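Local coordinates for Lactamase_B domain-containing protein (PDB 6XFR), which probably hydrolyses beta-lactam antibiotics to substituted beta-amino acids using bound zinc ions, as a metallo-beta-lactamase of subclass B1, at residues L36-K41 and G128-E133; W79-L84 and N110-P115; Y135-G140 and P182-R187; K163-K168 and L211-S216. All coordinates share one frame; numbering follows the deposited sequence.

Interaction 1 (L36-K41 and G128-E133). With ZN (zinc ion), chain T.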
loop_
_atom_site.group_PDB
_atom_site.type_symbol
_atom_site.label_atom_id
_atom_site.label_comp_id
_atom_site.label_asym_id
_atom_site.label_seq_id
_atom_site.Cartn_x
_atom_site.Cartn_y
_atom_site.Cartn_z
ATOM N N LEU B 36 10.890 5.182 5.195
ATOM C CA LEU B 36 10.170 6.318 4.627
ATOM C C LEU B 36 11.140 7.397 4.175
ATOM O O LEU B 36 12.216 7.591 4.760
ATOM C CB LEU B 36 9.220 6.960 5.628
ATOM C CG LEU B 36 7.956 6.246 6.052
ATOM C CD1 LEU B 36 7.076 7.225 6.859
ATOM C CD2 LEU B 36 7.244 5.735 4.823
ATOM N N ILE B 37 10.729 8.107 3.129
ATOM C CA ILE B 37 11.273 9.416 2.782
ATOM C C ILE B 37 10.117 10.393 2.855
ATOM O O ILE B 37 9.017 10.082 2.395
ATOM C CB ILE B 37 11.907 9.444 1.381
ATOM C CG1 ILE B 37 12.601 8.122 1.067
ATOM C CG2 ILE B 37 12.827 10.656 1.243
ATOM C CD1 ILE B 37 13.079 8.029 -0.338
ATOM N N VAL B 38 10.342 11.525 3.503
ATOM C CA VAL B 38 9.369 12.607 3.572
ATOM C C VAL B 38 9.983 13.881 3.011
ATOM O O VAL B 38 11.059 14.314 3.446
ATOM C CB VAL B 38 8.834 12.787 4.999
ATOM C CG1 VAL B 38 7.761 13.862 5.011
ATOM C CG2 VAL B 38 8.224 11.463 5.426
ATOM N N SER B 39 9.288 14.471 2.043
ATOM C CA SER B 39 9.718 15.708 1.408
ATOM C C SER B 39 9.052 16.884 2.102
ATOM O O SER B 39 7.861 16.826 2.416
ATOM C CB SER B 39 9.382 15.700 -0.087
ATOM O OG SER B 39 10.043 16.772 -0.745
ATOM N N THR B 40 9.829 17.920 2.400
ATOM C CA THR B 40 9.308 19.116 3.059
ATOM C C THR B 40 9.753 20.313 2.248
ATOM O O THR B 40 10.505 20.185 1.277
ATOM C CB THR B 40 9.745 19.261 4.542
ATOM O OG1 THR B 40 11.037 19.856 4.620
ATOM C CG2 THR B 40 9.799 17.913 5.251
ATOM N N LYS B 41 9.236 21.477 2.621
ATOM C CA LYS B 41 9.630 22.668 1.903
ATOM C C LYS B 41 11.077 23.012 2.154
ATOM O O LYS B 41 11.624 23.827 1.417
ATOM C CB LYS B 41 8.767 23.859 2.332
ATOM C CG LYS B 41 7.309 23.739 1.886
ATOM C CD LYS B 41 6.397 24.798 2.510
ATOM C CE LYS B 41 5.220 24.136 3.222
ATOM N NZ LYS B 41 4.621 23.052 2.374
ATOM N N GLY B 128 10.147 22.089 7.518
ATOM C CA GLY B 128 9.551 22.447 6.233
ATOM C C GLY B 128 8.049 22.310 6.156
ATOM O O GLY B 128 7.517 21.890 5.119
ATOM N N GLY B 129 7.345 22.686 7.220
ATOM C CA GLY B 129 5.912 22.533 7.293
ATOM C C GLY B 129 5.442 21.149 7.677
ATOM O O GLY B 129 4.237 20.941 7.862
ATOM N N GLN B 130 6.343 20.192 7.791
ATOM C CA GLN B 130 5.992 18.808 8.029
ATOM C C GLN B 130 6.273 18.469 9.488
ATOM O O GLN B 130 7.385 18.698 9.970
ATOM C CB GLN B 130 6.806 17.911 7.106
ATOM C CG GLN B 130 6.563 16.438 7.356
ATOM C CD GLN B 130 5.266 15.940 6.752
ATOM O OE1 GLN B 130 4.991 16.140 5.573
ATOM N NE2 GLN B 130 4.473 15.280 7.552
ATOM N N GLN B 131 5.286 17.922 10.191
ATOM C CA GLN B 131 5.502 17.543 11.572
ATOM C C GLN B 131 5.601 16.034 11.724
ATOM O O GLN B 131 4.930 15.281 11.034
ATOM C CB GLN B 131 4.448 18.153 12.504
ATOM C CG GLN B 131 3.015 17.934 12.241
ATOM C CD GLN B 131 2.167 18.340 13.462
ATOM O OE1 GLN B 131 2.726 18.753 14.506
ATOM N NE2 GLN B 131 0.822 18.174 13.358
ATOM N N LEU B 132 6.503 15.604 12.581
ATOM C CA LEU B 132 6.798 14.206 12.836
ATOM C C LEU B 132 6.821 13.987 14.338
ATOM O O LEU B 132 7.280 14.846 15.100
ATOM C CB LEU B 132 8.155 13.800 12.240
ATOM C CG LEU B 132 8.427 13.947 10.733
ATOM C CD1 LEU B 132 8.894 15.365 10.366
ATOM C CD2 LEU B 132 9.430 12.897 10.236
ATOM N N GLU B 133 6.342 12.829 14.751
ATOM C CA GLU B 133 6.361 12.405 16.138
ATOM C C GLU B 133 7.171 11.132 16.208
ATOM O O GLU B 133 7.074 10.284 15.320
ATOM C CB GLU B 133 4.957 12.166 16.657
ATOM C CG GLU B 133 4.117 13.423 16.561
ATOM C CD GLU B 133 2.652 13.228 16.956
ATOM O OE1 GLU B 133 2.231 12.069 17.192
ATOM O OE2 GLU B 133 1.927 14.250 17.045
HETATM ZN ZN ZN T . 2.550 14.758 10.284
#
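Thr40 and Gln130 pack across the gap between two strands that belong to different sheets, their side chains crossing at about a right angle with CG2 of Thr40 3.5 Å from CB of Gln130. Gln130 CG lies anti to its backbone N (chi1 176°), and a bend at chi2 brings CD close to the methyl CG1 of Val38. Gln130 OE1 is 3.6 Å from that same Val38 CG1. The branched Val38 and Thr40 suit a strand, and their methyls meet the aliphatic part of Gln130. Polar ends are satisfied: Gln130 OE1 is hydrogen-bonded to Gln153 NE2, and Thr40 OG1 to Gly43 O and Glu42 N. Gly128 completes the tight part. Its bare CA lies 3.4 Å from Thr40 OG1, its positive phi suits glycine, and Lys41 N donates to a lone pair of Gly128 O at 3.1 Å, nearly straight at 169°.

On the solvent side, the exposed Lys41 chain curls loosely past Gly128 O and Gly129. Farther on, Gln131 O binds a peripheral zinc ion at 2.5 Å, away from the active site. The axes of strands 36-40 and 130-133 approach to 8.5 Å, nearer antiparallel than parallel at 145°, joining the two sheets of the alpha-beta/beta-alpha sandwich, whose helices lie outside.

Interaction 2 (W79-L84 and N110-P115). With ZN (zinc ion), chain N; ZN (zinc ion), chain O; SO4 (sulfate ion), chain X.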
loop_
_atom_site.group_PDB
_atom_site.type_symbol
_atom_site.label_atom_id
_atom_site.label_comp_id
_atom_site.label_asym_id
_atom_site.label_seq_id
_atom_site.Cartn_x
_atom_site.Cartn_y
_atom_site.Cartn_z
ATOM N N TRP B 79 18.446 -0.499 16.409
ATOM C CA TRP B 79 19.883 -0.600 16.149
ATOM C C TRP B 79 20.266 -1.605 15.070
ATOM O O TRP B 79 21.419 -1.582 14.626
ATOM C CB TRP B 79 20.644 -0.954 17.433
ATOM C CG TRP B 79 20.333 -2.285 18.054
ATOM C CD1 TRP B 79 19.369 -2.555 18.989
ATOM C CD2 TRP B 79 21.025 -3.518 17.832
ATOM N NE1 TRP B 79 19.417 -3.881 19.362
ATOM C CE2 TRP B 79 20.419 -4.497 18.663
ATOM C CE3 TRP B 79 22.103 -3.894 17.015
ATOM C CZ2 TRP B 79 20.850 -5.828 18.694
ATOM C CZ3 TRP B 79 22.533 -5.219 17.049
ATOM C CH2 TRP B 79 21.903 -6.169 17.883
ATOM N N HIS B 80 19.326 -2.405 14.573
ATOM C CA HIS B 80 19.676 -3.468 13.646
ATOM C C HIS B 80 20.066 -2.928 12.268
ATOM O O HIS B 80 19.681 -1.826 11.853
ATOM C CB HIS B 80 18.513 -4.442 13.515
ATOM C CG HIS B 80 18.424 -5.449 14.616
ATOM N ND1 HIS B 80 17.244 -6.080 14.947
ATOM C CD2 HIS B 80 19.363 -5.948 15.451
ATOM C CE1 HIS B 80 17.459 -6.924 15.941
ATOM N NE2 HIS B 80 18.736 -6.863 16.268
ATOM N N ASP B 81 20.806 -3.765 11.534
ATOM C CA ASP B 81 21.398 -3.340 10.270
ATOM C C ASP B 81 20.334 -2.934 9.258
ATOM O O ASP B 81 20.540 -1.992 8.480
ATOM C CB ASP B 81 22.288 -4.452 9.707
ATOM C CG ASP B 81 23.758 -4.352 10.175
ATOM O OD1 ASP B 81 24.550 -5.250 9.818
ATOM O OD2 ASP B 81 24.126 -3.395 10.896
ATOM N N ASP B 82 19.178 -3.620 9.257
ATOM C CA ASP B 82 18.128 -3.350 8.265
ATOM C C ASP B 82 17.507 -1.970 8.435
ATOM O O ASP B 82 17.039 -1.407 7.447
ATOM C CB ASP B 82 17.043 -4.452 8.281
ATOM C CG ASP B 82 16.150 -4.437 9.536
ATOM O OD1 ASP B 82 16.611 -4.083 10.635
ATOM O OD2 ASP B 82 14.974 -4.840 9.447
ATOM N N LYS B 83 17.542 -1.382 9.630
ATOM C CA LYS B 83 17.067 -0.015 9.815
ATOM C C LYS B 83 18.179 1.003 10.043
ATOM O O LYS B 83 17.900 2.209 10.011
ATOM C CB LYS B 83 16.073 0.070 10.993
ATOM C CG LYS B 83 14.962 -1.025 10.988
ATOM C CD LYS B 83 13.785 -0.748 10.040
ATOM C CE LYS B 83 14.086 -1.303 8.638
ATOM N NZ LYS B 83 13.070 -1.093 7.565
ATOM N N LEU B 84 19.435 0.570 10.224
ATOM C CA LEU B 84 20.495 1.514 10.585
ATOM C C LEU B 84 21.855 1.218 9.954
ATOM O O LEU B 84 22.764 2.042 10.103
ATOM C CB LEU B 84 20.641 1.531 12.118
ATOM C CG LEU B 84 21.890 2.059 12.795
ATOM C CD1 LEU B 84 21.796 3.572 12.977
ATOM C CD2 LEU B 84 22.047 1.348 14.114
ATOM N N ASN B 110 27.146 -3.320 19.959
ATOM C CA ASN B 110 27.124 -4.266 18.853
ATOM C C ASN B 110 27.948 -3.741 17.688
ATOM O O ASN B 110 27.756 -4.179 16.554
ATOM C CB ASN B 110 25.688 -4.545 18.396
ATOM C CG ASN B 110 24.839 -5.198 19.472
ATOM O OD1 ASN B 110 24.931 -6.405 19.704
ATOM N ND2 ASN B 110 24.002 -4.407 20.130
ATOM N N SER B 111 28.898 -2.850 17.978
ATOM C CA SER B 111 29.818 -2.275 16.995
ATOM C C SER B 111 29.117 -1.703 15.759
ATOM O O SER B 111 29.663 -1.736 14.654
ATOM C CB SER B 111 30.868 -3.309 16.580
ATOM O OG SER B 111 31.818 -3.527 17.622
ATOM N N LYS B 112 27.930 -1.120 15.947
ATOM C CA LYS B 112 27.335 -0.238 14.946
ATOM C C LYS B 112 27.874 1.187 15.128
ATOM O O LYS B 112 28.483 1.522 16.151
ATOM C CB LYS B 112 25.806 -0.234 15.054
ATOM C CG LYS B 112 25.118 -1.597 15.250
ATOM C CD LYS B 112 25.225 -2.499 14.020
ATOM C CE LYS B 112 24.798 -3.914 14.341
ATOM N NZ LYS B 112 25.612 -4.878 13.559
ATOM N N GLY B 113 27.644 2.047 14.139
ATOM C CA GLY B 113 28.130 3.411 14.308
ATOM C C GLY B 113 27.579 4.166 15.511
ATOM O O GLY B 113 26.764 3.634 16.269
ATOM N N THR B 114 27.987 5.425 15.676
ATOM C CA THR B 114 27.470 6.300 16.722
ATOM C C THR B 114 26.594 7.394 16.127
ATOM O O THR B 114 27.047 8.186 15.287
ATOM C CB THR B 114 28.604 6.928 17.521
ATOM O OG1 THR B 114 29.685 5.997 17.641
ATOM C CG2 THR B 114 28.106 7.307 18.899
ATOM N N PRO B 115 25.347 7.484 16.538
ATOM C CA PRO B 115 24.523 8.626 16.143
ATOM C C PRO B 115 25.191 9.946 16.513
ATOM O O PRO B 115 26.005 10.026 17.430
ATOM C CB PRO B 115 23.251 8.445 16.970
ATOM C CG PRO B 115 23.324 7.060 17.528
ATOM C CD PRO B 115 24.711 6.611 17.529
HETATM ZN ZN ZN N . 15.431 -5.490 13.796
HETATM ZN ZN ZN O . 13.674 -6.206 10.659
HETATM S S SO4 X . 18.180 -7.853 10.662
HETATM O O1 SO4 X . 16.954 -7.133 11.024
HETATM O O2 SO4 X . 17.783 -9.028 9.865
HETATM O O3 SO4 X . 18.876 -8.257 11.880
HETATM O O4 SO4 X . 19.117 -7.008 9.917
HETATM O O HOH W 1 12.667 -8.141 11.420
#
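Lys112, Trp79 and Asn110 carry most of this contact. The Asn110 amide lies almost flat over the six-membered part of the Trp79 indole, the planes only 6° apart, with CG 3.3 Å from Trp79 CZ3. Asn110 ND2 is hydrogen-bonded to Leu106 O, which holds the amide over the ring. On the opposite indole face sits His80 CD2, so the tryptophan is sandwiched between the loop and a zinc ligand.

Lys112 comes in at the edge of the same ring, CE 3.8 Å from Trp79 CZ3. Its aliphatic part is used throughout: CB meets Leu84 CD2 at 4.2 Å and CG lies near Trp79 O. A bend at chi2 (-68°) puts CD 3.4 Å from Asp81 OD2. The tip then makes a weak, long salt bridge, NZ to Asp81 OD2 at 3.4 Å. A lysine suits the place because it joins a greasy stem to a charged end.

His80, the N-cap of the short helix, binds one zinc through ND1 at 2.2 Å with His78 and His141, and Asp82 OD2 binds the other with Cys160 and His202: the His-X-His-X-Asp motif. Near-parallel van der Waals contact of amide and ring, with a weak charge pair, thus joins loop 110-115 to the metal-bearing turn.

Interaction 3 (Y135-G140 and P182-R187)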
loop_
_atom_site.group_PDB
_atom_site.type_symbol
_atom_site.label_atom_id
_atom_site.label_comp_id
_atom_site.label_asym_id
_atom_site.label_seq_id
_atom_site.Cartn_x
_atom_site.Cartn_y
_atom_site.Cartn_z
ATOM N N TYR B 135 8.051 7.969 18.876
ATOM C CA TYR B 135 7.430 7.460 20.094
ATOM C C TYR B 135 7.961 6.078 20.444
ATOM O O TYR B 135 8.268 5.271 19.556
ATOM C CB TYR B 135 5.906 7.414 19.964
ATOM C CG TYR B 135 5.190 6.767 21.146
ATOM C CD1 TYR B 135 5.089 7.412 22.366
ATOM C CD2 TYR B 135 4.619 5.524 21.028
ATOM C CE1 TYR B 135 4.429 6.838 23.433
ATOM C CE2 TYR B 135 3.960 4.948 22.074
ATOM C CZ TYR B 135 3.860 5.606 23.281
ATOM O OH TYR B 135 3.184 4.989 24.326
ATOM N N PHE B 136 8.108 5.843 21.746
ATOM C CA PHE B 136 8.595 4.575 22.275
ATOM C C PHE B 136 7.447 3.862 22.948
ATOM O O PHE B 136 7.016 4.303 24.021
ATOM C CB PHE B 136 9.737 4.781 23.277
ATOM C CG PHE B 136 10.256 3.492 23.856
ATOM C CD1 PHE B 136 10.904 2.562 23.037
ATOM C CD2 PHE B 136 10.059 3.186 25.215
ATOM C CE1 PHE B 136 11.364 1.371 23.574
ATOM C CE2 PHE B 136 10.508 2.001 25.755
ATOM C CZ PHE B 136 11.166 1.091 24.950
ATOM N N PRO B 137 6.893 2.803 22.360
ATOM C CA PRO B 137 5.777 2.076 22.989
ATOM C C PRO B 137 6.204 0.945 23.906
ATOM O O PRO B 137 5.344 0.339 24.554
ATOM C CB PRO B 137 5.014 1.532 21.781
ATOM C CG PRO B 137 6.064 1.324 20.739
ATOM C CD PRO B 137 7.113 2.389 20.956
ATOM N N GLY B 138 7.494 0.652 23.976
ATOM C CA GLY B 138 8.005 -0.471 24.735
ATOM C C GLY B 138 8.774 -1.450 23.861
ATOM O O GLY B 138 8.759 -1.390 22.629
ATOM N N GLY B 139 9.488 -2.344 24.545
ATOM C CA GLY B 139 10.226 -3.371 23.842
ATOM C C GLY B 139 9.283 -4.352 23.161
ATOM O O GLY B 139 8.252 -4.751 23.712
ATOM N N GLY B 140 9.667 -4.770 21.960
ATOM C CA GLY B 140 8.947 -5.786 21.231
ATOM C C GLY B 140 9.965 -6.549 20.420
ATOM O O GLY B 140 10.634 -7.459 20.942
ATOM N N PRO B 182 3.247 -7.525 23.031
ATOM C CA PRO B 182 1.781 -7.336 23.007
ATOM C C PRO B 182 1.314 -6.009 23.578
ATOM O O PRO B 182 0.389 -5.395 23.036
ATOM C CB PRO B 182 1.274 -8.503 23.862
ATOM C CG PRO B 182 2.384 -9.482 23.875
ATOM C CD PRO B 182 3.647 -8.726 23.791
ATOM N N LEU B 183 1.903 -5.559 24.682
ATOM C CA LEU B 183 1.511 -4.278 25.248
ATOM C C LEU B 183 2.013 -3.116 24.391
ATOM O O LEU B 183 1.364 -2.068 24.317
ATOM C CB LEU B 183 2.023 -4.195 26.694
ATOM C CG LEU B 183 1.599 -5.437 27.498
ATOM C CD1 LEU B 183 2.138 -5.440 28.909
ATOM C CD2 LEU B 183 0.073 -5.589 27.498
ATOM N N ALA B 184 3.145 -3.279 23.715
ATOM C CA ALA B 184 3.603 -2.219 22.826
ATOM C C ALA B 184 2.627 -2.018 21.674
ATOM O O ALA B 184 2.333 -0.877 21.295
ATOM C CB ALA B 184 5.007 -2.530 22.307
ATOM N N ILE B 185 2.105 -3.115 21.105
ATOM C CA ILE B 185 1.124 -2.984 20.032
ATOM C C ILE B 185 -0.107 -2.241 20.532
ATOM O O ILE B 185 -0.584 -1.287 19.897
ATOM C CB ILE B 185 0.751 -4.370 19.468
ATOM C CG1 ILE B 185 1.929 -4.956 18.711
ATOM C CG2 ILE B 185 -0.526 -4.266 18.569
ATOM C CD1 ILE B 185 2.552 -3.934 17.785
ATOM N N GLN B 186 -0.602 -2.627 21.712
ATOM C CA GLN B 186 -1.800 -2.006 22.257
ATOM C C GLN B 186 -1.567 -0.543 22.593
ATOM O O GLN B 186 -2.486 0.270 22.496
ATOM C CB GLN B 186 -2.253 -2.796 23.473
ATOM C CG GLN B 186 -2.488 -4.244 23.116
ATOM C CD GLN B 186 -2.867 -5.108 24.292
ATOM O OE1 GLN B 186 -2.088 -5.296 25.217
ATOM N NE2 GLN B 186 -4.079 -5.627 24.271
ATOM N N ARG B 187 -0.346 -0.178 22.956
ATOM C CA ARG B 187 -0.040 1.234 23.086
ATOM C C ARG B 187 -0.202 1.928 21.734
ATOM O O ARG B 187 -0.897 2.949 21.625
ATOM C CB ARG B 187 1.376 1.394 23.635
ATOM C CG ARG B 187 1.465 1.515 25.138
ATOM C CD ARG B 187 2.859 1.174 25.689
ATOM N NE ARG B 187 2.811 0.723 27.090
ATOM C CZ ARG B 187 3.419 -0.362 27.597
ATOM N NH1 ARG B 187 4.169 -1.176 26.854
ATOM N NH2 ARG B 187 3.272 -0.643 28.882
#
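The guanidinium of Arg187 meets the carbonyl of Pro137 at its edge, near its own plane, with NH1 as the donor at 3.0 Å from Pro137 O; that oxygen's position is less certain, so the bond is only tentative. The phenol ring of Tyr135 is turned 59° from the guanidinium plane and its side chain crosses that of Arg187 at about a right angle. Tyr135 CG, anti to the backbone N (chi1 174°), starts the ring on the course by which OH comes within 4.0 Å of Arg187 CG. The same ring has a cation-pi partner in Arg191. The Phe136 ring carries Gly138 N over the centre of one face, 3.6 Å above the plane.

Pro137 and the backbone of 138-139 lie against Ala184 of helix 181-191. Pro137 CB packs 4.1 Å from Ala184 CB, and the same methyl lies 3.9 Å from Gly138 O; alanine is small enough to let the backbone of the loop come this near. Gly138, at phi 121°, takes a conformation natural to glycine. Asn145 binds both Gly138 O and Gly140 N, and Ser180 OG binds Gly139 O, fixing the loop just before the zinc ligand His141. Chemically, the contact rests on Pro137-Ala184 packing, while exposed Arg187 lays its alkyl stem beside Tyr135 and Pro137.

Interaction 4 (K163-K168 and L211-S216)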
loop_
_atom_site.group_PDB
_atom_site.type_symbol
_atom_site.label_atom_id
_atom_site.label_comp_id
_atom_site.label_asym_id
_atom_site.label_seq_id
_atom_site.Cartn_x
_atom_site.Cartn_y
_atom_site.Cartn_z
ATOM N N LYS B 163 4.015 -6.443 12.071
ATOM C CA LYS B 163 4.135 -7.418 10.996
ATOM C C LYS B 163 3.039 -7.183 9.960
ATOM O O LYS B 163 1.992 -6.597 10.254
ATOM C CB LYS B 163 4.067 -8.846 11.554
ATOM C CG LYS B 163 5.290 -9.237 12.371
ATOM C CD LYS B 163 5.938 -10.529 11.875
ATOM C CE LYS B 163 6.977 -10.266 10.803
ATOM N NZ LYS B 163 8.108 -9.492 11.376
ATOM N N ASP B 164 3.312 -7.605 8.722
ATOM C CA ASP B 164 2.332 -7.485 7.649
ATOM C C ASP B 164 1.292 -8.603 7.758
ATOM O O ASP B 164 1.489 -9.618 8.452
ATOM C CB ASP B 164 2.995 -7.501 6.254
ATOM C CG ASP B 164 3.548 -8.883 5.843
ATOM O OD1 ASP B 164 4.734 -9.157 6.122
ATOM O OD2 ASP B 164 2.827 -9.700 5.219
ATOM N N LEU B 165 0.159 -8.392 7.069
ATOM C CA LEU B 165 -1.017 -9.256 7.222
ATOM C C LEU B 165 -0.814 -10.666 6.666
ATOM O O LEU B 165 -1.608 -11.568 6.990
ATOM C CB LEU B 165 -2.227 -8.588 6.573
ATOM C CG LEU B 165 -2.743 -7.353 7.308
ATOM C CD1 LEU B 165 -3.804 -6.695 6.482
ATOM C CD2 LEU B 165 -3.275 -7.753 8.640
ATOM N N GLN B 166 0.232 -10.884 5.868
ATOM C CA GLN B 166 0.560 -12.208 5.363
ATOM C C GLN B 166 1.703 -12.888 6.115
ATOM O O GLN B 166 2.113 -13.983 5.722
ATOM C CB GLN B 166 0.870 -12.130 3.864
ATOM C CG GLN B 166 -0.398 -12.050 3.043
ATOM C CD GLN B 166 -0.130 -11.960 1.567
ATOM O OE1 GLN B 166 0.784 -11.236 1.140
ATOM N NE2 GLN B 166 -0.929 -12.701 0.758
ATOM N N ALA B 167 2.240 -12.274 7.165
ATOM C CA ALA B 167 3.206 -12.970 8.017
ATOM C C ALA B 167 2.490 -14.030 8.851
ATOM O O ALA B 167 1.434 -13.762 9.437
ATOM C CB ALA B 167 3.933 -11.976 8.931
ATOM N N LYS B 168 3.050 -15.237 8.899
ATOM C CA LYS B 168 2.421 -16.318 9.651
ATOM C C LYS B 168 3.024 -16.535 11.030
ATOM O O LYS B 168 2.430 -17.255 11.841
ATOM C CB LYS B 168 2.504 -17.626 8.866
ATOM C CG LYS B 168 2.103 -17.461 7.436
ATOM C CD LYS B 168 0.613 -17.267 7.347
ATOM C CE LYS B 168 0.102 -17.836 6.047
ATOM N NZ LYS B 168 -0.669 -16.828 5.266
ATOM N N LEU B 211 -1.987 -3.911 13.137
ATOM C CA LEU B 211 -1.778 -3.977 14.578
ATOM C C LEU B 211 -2.513 -5.167 15.164
ATOM O O LEU B 211 -1.918 -5.987 15.880
ATOM C CB LEU B 211 -2.231 -2.691 15.256
ATOM C CG LEU B 211 -1.643 -1.446 14.587
ATOM C CD1 LEU B 211 -2.309 -0.175 15.147
ATOM C CD2 LEU B 211 -0.111 -1.418 14.742
ATOM N N SER B 212 -3.797 -5.317 14.831
ATOM C CA SER B 212 -4.510 -6.469 15.373
ATOM C C SER B 212 -3.898 -7.791 14.907
ATOM O O SER B 212 -3.828 -8.732 15.704
ATOM C CB SER B 212 -6.004 -6.402 15.034
ATOM O OG SER B 212 -6.220 -5.847 13.765
ATOM N N HIS B 213 -3.398 -7.873 13.658
ATOM C CA HIS B 213 -2.779 -9.120 13.195
ATOM C C HIS B 213 -1.493 -9.410 13.965
ATOM O O HIS B 213 -1.191 -10.572 14.279
ATOM C CB HIS B 213 -2.510 -9.088 11.682
ATOM C CG HIS B 213 -1.746 -10.279 11.168
ATOM N ND1 HIS B 213 -2.258 -11.560 11.175
ATOM C CD2 HIS B 213 -0.507 -10.377 10.616
ATOM C CE1 HIS B 213 -1.364 -12.398 10.677
ATOM N NE2 HIS B 213 -0.297 -11.706 10.316
ATOM N N THR B 214 -0.703 -8.379 14.247
ATOM C CA THR B 214 0.480 -8.610 15.056
ATOM C C THR B 214 0.097 -9.068 16.458
ATOM O O THR B 214 0.626 -10.070 16.955
ATOM C CB THR B 214 1.319 -7.340 15.086
ATOM O OG1 THR B 214 1.789 -7.079 13.747
ATOM C CG2 THR B 214 2.491 -7.488 16.043
ATOM N N LEU B 215 -0.921 -8.435 17.054
ATOM C CA LEU B 215 -1.439 -8.913 18.332
ATOM C C LEU B 215 -1.827 -10.389 18.273
ATOM O O LEU B 215 -1.571 -11.157 19.208
ATOM C CB LEU B 215 -2.659 -8.085 18.725
ATOM C CG LEU B 215 -2.793 -7.872 20.221
ATOM C CD1 LEU B 215 -1.644 -6.949 20.649
ATOM C CD2 LEU B 215 -4.158 -7.311 20.571
ATOM N N SER B 216 -2.468 -10.797 17.182
ATOM C CA SER B 216 -2.892 -12.180 17.040
ATOM C C SER B 216 -1.694 -13.133 16.983
ATOM O O SER B 216 -1.716 -14.209 17.591
ATOM C CB SER B 216 -3.769 -12.290 15.791
ATOM O OG SER B 216 -4.006 -13.639 15.433
#
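His213 reaches from helix 209-217 into the turn at 164-167. CB touches Leu165 CD2 at 3.4 Å. CG, anti to the backbone N (chi1 174°), lies 3.9 Å from the same methyl, so the leucine covers the root of the imidazole. Asp164 O lies at the ring edge, 3.0 Å from CD2. At the tip NE2 donates to Ala167 O at 2.8 Å, with the acceptor almost in the ring plane, although the bond itself is bent to 143°. The neighbouring CE1 is 3.4 Å from that same Ala167 O. Leu165 O lies over one face, 3.6 Å above the plane and offset toward the rim. A flat ring with a donor at its far end suits this slot, where three backbone carbonyls converge.

The turn is prepared to receive it. Asp164 O accepts from Ala167 N in a type I turn, and Asp164 OD2 accepts from Gln166 N, making an Asx turn.

One helical residue on, Thr214 OG1 accepts from Lys163 N at 2.9 Å, almost straight at 166°, and also donates to Leu210 O, so a buried hydroxyl serves both roles. On the outer side, Gln166 NE2 bonds Val10 O of the second subunit. The bond to Ala167 O implies a proton on His213 NE2, whatever the overall charge of the ring. Side chain-to-backbone bonds thus hold loop and helix together.

How the interactions relate
Interaction 2 is nested inside the loop closed by interaction 1, and interaction 3 opens after both have closed. Interactions 3 and 4 instead alternate their segments along the chain and lie closest, centres 14 Å apart. They touch where helix 181-191 meets helix 209-217: Ile185 packs on Leu211, Thr214 and Leu215. Interaction 1 is about 28 Å from interaction 4 centre to centre; its strand 130-135 runs directly into the loop of interaction 3. Interaction 2 bears zinc ligands itself, and the loops of interactions 3 and 4 lie near His141, Cys160 and His202, whereas interaction 1 joins the two sheets at a distance from the active site.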